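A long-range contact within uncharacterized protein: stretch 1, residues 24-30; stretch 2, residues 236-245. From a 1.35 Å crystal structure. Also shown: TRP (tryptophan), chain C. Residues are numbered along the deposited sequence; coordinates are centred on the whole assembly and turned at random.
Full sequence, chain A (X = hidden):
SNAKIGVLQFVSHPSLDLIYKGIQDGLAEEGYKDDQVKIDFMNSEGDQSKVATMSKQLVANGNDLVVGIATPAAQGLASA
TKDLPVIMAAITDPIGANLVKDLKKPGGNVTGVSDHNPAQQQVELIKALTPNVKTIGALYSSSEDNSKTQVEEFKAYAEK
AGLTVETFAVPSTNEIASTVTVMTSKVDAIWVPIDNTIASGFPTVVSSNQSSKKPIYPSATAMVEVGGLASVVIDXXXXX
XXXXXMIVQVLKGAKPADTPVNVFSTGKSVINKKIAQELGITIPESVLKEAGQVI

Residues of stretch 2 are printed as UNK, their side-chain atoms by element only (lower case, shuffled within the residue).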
# COMPACT_ATOMS: atom_id res chain seq x y z
N GLN A 24 2.39 -0.40 -16.69
CA GLN A 24 2.22 -0.58 -18.13
C GLN A 24 2.22 0.76 -18.86
O GLN A 24 2.83 0.86 -19.92
CB GLN A 24 0.93 -1.32 -18.42
CG GLN A 24 0.93 -2.77 -17.94
CD GLN A 24 -0.43 -3.42 -18.07
OE1 GLN A 24 -0.63 -4.33 -18.88
NE2 GLN A 24 -1.39 -2.96 -17.27
N ASP A 25 1.58 1.77 -18.28
CA ASP A 25 1.55 3.08 -18.93
C ASP A 25 2.95 3.67 -18.97
O ASP A 25 3.32 4.27 -19.98
CB ASP A 25 0.61 4.03 -18.18
CG ASP A 25 -0.85 3.63 -18.31
OD1 ASP A 25 -1.22 2.82 -19.20
OD2 ASP A 25 -1.65 4.17 -17.52
N GLY A 26 3.72 3.51 -17.89
CA GLY A 26 5.07 4.11 -17.83
C GLY A 26 6.01 3.42 -18.80
O GLY A 26 6.79 4.08 -19.49
N LEU A 27 5.93 2.09 -18.87
CA LEU A 27 6.67 1.34 -19.89
C LEU A 27 6.32 1.78 -21.30
O LEU A 27 7.21 2.00 -22.13
CB LEU A 27 6.38 -0.16 -19.78
CG LEU A 27 6.97 -0.85 -18.55
CD1 LEU A 27 6.35 -2.22 -18.40
CD2 LEU A 27 8.47 -0.93 -18.69
N ALA A 28 5.03 1.90 -21.59
CA ALA A 28 4.58 2.25 -22.93
C ALA A 28 5.06 3.64 -23.34
O ALA A 28 5.44 3.86 -24.49
CB ALA A 28 3.07 2.14 -23.00
N GLU A 29 5.06 4.59 -22.39
CA GLU A 29 5.51 5.96 -22.67
C GLU A 29 6.97 5.99 -23.13
O GLU A 29 7.37 6.86 -23.91
CB GLU A 29 5.30 6.81 -21.41
CG GLU A 29 5.63 8.29 -21.53
CD GLU A 29 5.52 9.01 -20.19
OE1 GLU A 29 6.09 10.11 -20.06
OE2 GLU A 29 4.86 8.48 -19.27
N GLU A 30 7.75 5.02 -22.67
CA GLU A 30 9.17 4.90 -23.02
C GLU A 30 9.41 4.01 -24.24
O GLU A 30 10.56 3.78 -24.62
CB GLU A 30 9.97 4.39 -21.81
CG GLU A 30 9.95 5.29 -20.58
CD GLU A 30 10.42 6.70 -20.88
OE1 GLU A 30 11.34 6.87 -21.71
OE2 GLU A 30 9.87 7.64 -20.27
N UNK A 236 -2.10 6.18 -6.67
CA UNK A 236 -1.67 4.84 -7.04
C UNK A 236 -1.17 4.77 -8.46
O UNK A 236 -0.17 4.11 -8.75
c UNK A 236 -2.29 3.41 -4.39
c UNK A 236 -3.34 3.83 -5.39
n UNK A 236 -1.76 4.35 -3.61
o UNK A 236 -1.95 2.22 -4.33
c UNK A 236 -2.80 3.85 -6.83
N UNK A 237 -1.87 5.45 -9.37
CA UNK A 237 -1.39 5.46 -10.74
C UNK A 237 0.01 6.10 -10.86
O UNK A 237 0.87 5.59 -11.59
n UNK A 237 -2.08 5.03 -13.94
c UNK A 237 -2.42 6.09 -11.67
n UNK A 237 -1.21 6.61 -15.09
c UNK A 237 -1.44 7.11 -13.83
c UNK A 237 -1.99 6.12 -13.10
c UNK A 237 -1.61 5.36 -15.13
N UNK A 238 0.24 7.19 -10.13
CA UNK A 238 1.59 7.81 -10.09
C UNK A 238 2.67 6.84 -9.61
O UNK A 238 3.79 6.83 -10.14
c UNK A 238 1.60 9.08 -9.21
o UNK A 238 0.65 10.27 -11.07
o UNK A 238 0.61 11.22 -9.10
c UNK A 238 0.90 10.27 -9.86
N UNK A 239 2.35 6.04 -8.60
CA UNK A 239 3.29 5.02 -8.11
C UNK A 239 3.64 4.05 -9.21
O UNK A 239 4.82 3.68 -9.40
c UNK A 239 2.74 4.26 -6.92
c UNK A 239 1.72 4.25 -4.64
c UNK A 239 3.91 5.45 -5.04
c UNK A 239 2.56 5.06 -5.62
N UNK A 240 2.63 3.62 -9.96
CA UNK A 240 2.89 2.65 -11.02
C UNK A 240 3.70 3.25 -12.16
O UNK A 240 4.64 2.63 -12.66
N UNK A 241 3.35 4.46 -12.60
CA UNK A 241 4.13 5.10 -13.68
C UNK A 241 5.58 5.27 -13.27
O UNK A 241 6.50 4.98 -14.05
c UNK A 241 4.39 7.19 -15.11
c UNK A 241 2.12 6.24 -14.66
c UNK A 241 3.51 6.46 -14.09
N UNK A 242 5.81 5.70 -12.04
CA UNK A 242 7.18 5.90 -11.57
C UNK A 242 7.94 4.58 -11.53
O UNK A 242 9.13 4.53 -11.85
c UNK A 242 7.18 6.56 -10.18
N UNK A 243 7.24 3.50 -11.18
CA UNK A 243 7.85 2.18 -11.20
C UNK A 243 8.20 1.81 -12.64
O UNK A 243 9.29 1.29 -12.91
c UNK A 243 6.91 1.13 -10.61
o UNK A 243 6.58 1.45 -9.25
c UNK A 243 7.55 -0.25 -10.64
N UNK A 244 7.27 2.05 -13.57
CA UNK A 244 7.55 1.79 -14.99
C UNK A 244 8.81 2.48 -15.47
O UNK A 244 9.65 1.89 -16.18
N UNK A 245 8.95 3.75 -15.12
CA UNK A 245 10.14 4.48 -15.51
C UNK A 245 11.41 3.94 -14.91
O UNK A 245 12.44 3.92 -15.59
n UNK A 245 8.09 8.36 -18.45
c UNK A 245 9.96 5.96 -15.24
c UNK A 245 7.59 8.43 -17.05
c UNK A 245 8.63 7.99 -16.03
c UNK A 245 8.93 6.52 -16.22
N TRP C . 2.61 -0.28 -0.03
CA TRP C . 2.03 -1.63 0.21
C TRP C . 3.11 -2.58 0.63
O TRP C . 2.94 -3.80 0.52
CB TRP C . 1.31 -2.12 -1.05
CG TRP C . 0.17 -1.20 -1.43
CD1 TRP C . 0.17 -0.20 -2.41
CD2 TRP C . -1.15 -1.16 -0.80
NE1 TRP C . -1.05 0.42 -2.42
CE2 TRP C . -1.86 -0.08 -1.49
CE3 TRP C . -1.71 -1.87 0.23
CZ2 TRP C . -3.16 0.20 -1.09
CZ3 TRP C . -3.02 -1.56 0.61
CH2 TRP C . -3.72 -0.53 -0.06
OXT TRP C . 4.16 -2.13 1.10

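Position 236 opens the helical second stretch with three side-chain carbons, the last carrying one oxygen and one nitrogen, and touches nothing on stretch 1. A carboxamide on a two-carbon stem is glutamine. Gln-236 lies beyond reach of stretch 1 and serves the ligand instead: the indole NE1 of the bound tryptophan donates a hydrogen bond to Gln-236 OE1 at 2.8 Å, an acceptor that an amide supplies without charge.

Position 237 has one carbon leading to a five-membered ring of three carbons and two nitrogens, whose edge meets the carboxylate of Asp-25. The ring is the imidazole of histidine. His-237 suits the place as a plausible polar neighbour of that acid, although the ring is probably turned over in the model.

At position 238 two carbons end in two oxygens, which makes it aspartate. Asp-238 is exposed and out of reach of stretch 1, where a charged group can stay in solvent.

Position 239 holds four carbons forked at the second: leucine. Leu-239 is buried but does not reach stretch 1, so its hydrocarbon packs elsewhere in the structure.

Position 240 has no side-chain atoms and is glycine. Gly-240 is buried, yet no atom of stretch 1 would lie near a CB here, so this contact does not account for its smallness.

Position 241 shows one carbon bearing two more, a compact fork lying against Asp-25 and Glu-29. This is valine. Val-241 CG2 is 4.4 Å from Asp-25 CB, and Val-241 CA lies 4.4 Å from Gly-26 CA; the short branched hydrocarbon fills space beside Asp-25 where the backbones come close.

Position 242 carries a single carbon, hence alanine; the small methyl of Ala-242, turned away from stretch 1, makes no demand on this contact.

At position 243 one carbon carries an oxygen and a carbon: threonine. Buried Thr-243 satisfies its hydroxyl within the helix, Thr-243 OG1 donating to Leu-239 O at 2.8 Å.

Position 244 again lacks a side chain, and its backbone meets Gly-26 and Leu-27: glycine. In Gly-244 an ideal CB would sit tightly, 3.0 Å from Gly-26 CA, so glycine suits the close backbone approach.

Position 245 has four carbons in a row ending in a nitrogen that meets the carboxylates of Glu-29 and Glu-30; this is lysine. Lys-245 NZ forms salt bridges with Glu-29 OE1 at 3.1 Å and Glu-30 OE2 at 2.6 Å, its long chain spanning the distance to both acids.

The contact works by close helix packing. The axes approach to 6.9 Å at 42°, and Gly-26 and Gly-244 keep the crossing bare; an ideal CB on Gly-26 would lie 2.7 Å from Val-241 O, a clash. Leu-27 CD2 adds packing 4.0 Å from Gly-244 O, while the salt bridges from Glu-29 and Glu-30 to Lys-245 tie the two stretches together beside this glycine seam.

Stretch 2 (236-245) QHDLGVATGK
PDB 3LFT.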